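Local coordinates for neuroglobin (Symsagittifera roscoffensis, PDB 4B4Y), which binds haem and molecular oxygen in a globin fold and probably serves in oxygen binding or sensing in the nervous system, at residues S10-Q13 with Q14-M18. Residues are numbered along the deposited sequence; the frame is centred on the assembly and turned at random.
Sequences SEEQ and QSLIM
Glu12 and Leu16 meet one helical turn apart through complementary torsions: Glu12 sends CG anti to its own N (chi1 -175°) and then bends at chi2, while Leu16 holds CG anti to its carbonyl carbon. The bend at chi2 (57°) brings the carboxylate back beside the isobutyl group, although the Glu12 side chain sets out away from residues 14-18, and the two side chains cross at a slant, Glu12 OE2 lying 4.0 Å from Leu16 CD2. Leu16 CG also sits 3.3 Å from Glu12 O, the oxygen that accepts the helical bond from Leu16 N at 2.9 Å, so side chain and amide close over the same carbonyl. Trimming Leu16 to an alanine would probably leave Glu12 O less covered and open a gap against Glu136 of helix 135-153.

The turn is started by a capping box. Ser10, the N-cap, accepts Gln13 N through OG at 2.9 Å, and Gln13 OE1 returns the bond by accepting Ser10 N at 3.2 Å, the donor standing 24° from the amide carbonyl plane. Two amides at the helix start are then taken up: Gln13 N by the serine side chain and Gln14 N by Ser10 O at 3.0 Å, in a nearly straight bond. Ser15 N to Glu11 O and Ile17 N to Gln13 O continue the alpha-helical pattern, and Ile17 CG1 packs 3.2 Å from Gln13 O.

This is the opening of helix 11-24, the first helix of the globin fold. Glu11, Glu12 and Ser15 are exposed, whereas Gln13, Leu16 and buried Ile17 rest on helix 135-153, at Ala140 and Lys143, Glu136, and Trp141 respectively.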
loop_
_atom_site.group_PDB
_atom_site.type_symbol
_atom_site.label_atom_id
_atom_site.label_comp_id
_atom_site.label_asym_id
_atom_site.label_seq_id
_atom_site.Cartn_x
_atom_site.Cartn_y
_atom_site.Cartn_z
ATOM N N SER A 10 -16.940 21.479 20.748
ATOM C CA SER A 10 -16.871 22.373 21.867
ATOM C C SER A 10 -15.537 22.145 22.626
ATOM O O SER A 10 -14.883 21.075 22.489
ATOM C CB SER A 10 -18.077 22.147 22.792
ATOM O OG SER A 10 -17.806 21.049 23.681
ATOM N N GLU A 11 -15.172 23.125 23.457
ATOM C CA GLU A 11 -13.987 23.061 24.261
ATOM C C GLU A 11 -14.154 21.952 25.235
ATOM O O GLU A 11 -13.206 21.229 25.533
ATOM C CB GLU A 11 -13.808 24.449 24.980
ATOM C CG GLU A 11 -12.981 24.522 26.254
ATOM C CD GLU A 11 -12.877 25.977 26.825
ATOM O OE1 GLU A 11 -13.065 26.979 26.054
ATOM O OE2 GLU A 11 -12.600 26.092 28.050
ATOM N N GLU A 12 -15.366 21.812 25.756
ATOM C CA GLU A 12 -15.651 20.690 26.679
ATOM C C GLU A 12 -15.485 19.282 26.001
ATOM O O GLU A 12 -14.907 18.387 26.592
ATOM C CB GLU A 12 -17.046 20.834 27.283
ATOM C CG GLU A 12 -17.372 19.745 28.376
ATOM C CD GLU A 12 -16.371 19.717 29.553
ATOM O OE1 GLU A 12 -15.608 20.714 29.731
ATOM O OE2 GLU A 12 -16.345 18.690 30.320
ATOM N N GLN A 13 -15.855 19.157 24.735
ATOM C CA GLN A 13 -15.658 17.886 23.962
ATOM C C GLN A 13 -14.164 17.625 23.756
ATOM O O GLN A 13 -13.670 16.538 24.086
ATOM C CB GLN A 13 -16.426 17.932 22.624
ATOM C CG GLN A 13 -17.894 17.831 22.880
ATOM C CD GLN A 13 -18.722 17.932 21.635
ATOM O OE1 GLN A 13 -18.401 18.676 20.726
ATOM N NE2 GLN A 13 -19.840 17.210 21.611
ATOM N N GLN A 14 -13.416 18.647 23.323
ATOM C CA GLN A 14 -11.916 18.559 23.235
ATOM C C GLN A 14 -11.345 18.076 24.504
ATOM O O GLN A 14 -10.529 17.104 24.550
ATOM C CB GLN A 14 -11.314 19.876 22.776
ATOM C CG GLN A 14 -9.809 19.820 22.584
ATOM C CD GLN A 14 -9.389 18.759 21.509
ATOM O OE1 GLN A 14 -8.953 17.651 21.861
ATOM N NE2 GLN A 14 -9.495 19.114 20.242
ATOM N N SER A 15 -11.820 18.654 25.585
ATOM C CA SER A 15 -11.228 18.303 26.861
ATOM C C SER A 15 -11.579 16.849 27.245
ATOM O O SER A 15 -10.734 16.102 27.775
ATOM C CB SER A 15 -11.762 19.300 27.975
ATOM O OG SER A 15 -11.399 18.738 29.263
ATOM N N LEU A 16 -12.848 16.452 27.079
ATOM C CA LEU A 16 -13.252 14.997 27.366
ATOM C C LEU A 16 -12.403 14.012 26.538
ATOM O O LEU A 16 -11.932 13.011 27.056
ATOM C CB LEU A 16 -14.745 14.734 27.071
ATOM C CG LEU A 16 -15.693 15.478 27.996
ATOM C CD1 LEU A 16 -17.180 15.487 27.436
ATOM C CD2 LEU A 16 -15.545 14.902 29.460
ATOM N N ILE A 17 -12.160 14.346 25.264
ATOM C CA ILE A 17 -11.287 13.527 24.415
ATOM C C ILE A 17 -9.843 13.442 24.970
ATOM O O ILE A 17 -9.246 12.337 25.075
ATOM C CB ILE A 17 -11.155 14.124 22.999
ATOM C CG1 ILE A 17 -12.492 14.171 22.277
ATOM C CG2 ILE A 17 -10.134 13.315 22.252
ATOM C CD1 ILE A 17 -12.948 12.831 21.830
ATOM N N MET A 18 -9.255 14.618 25.278
ATOM C CA MET A 18 -7.886 14.632 25.842
ATOM C C MET A 18 -7.826 13.802 27.105
ATOM O O MET A 18 -6.870 13.030 27.310
ATOM C CB MET A 18 -7.387 16.063 26.113
ATOM C CG MET A 18 -7.059 16.701 24.840
ATOM S SD MET A 18 -5.454 16.073 24.344
ATOM C CE MET A 18 -4.959 17.584 23.522
#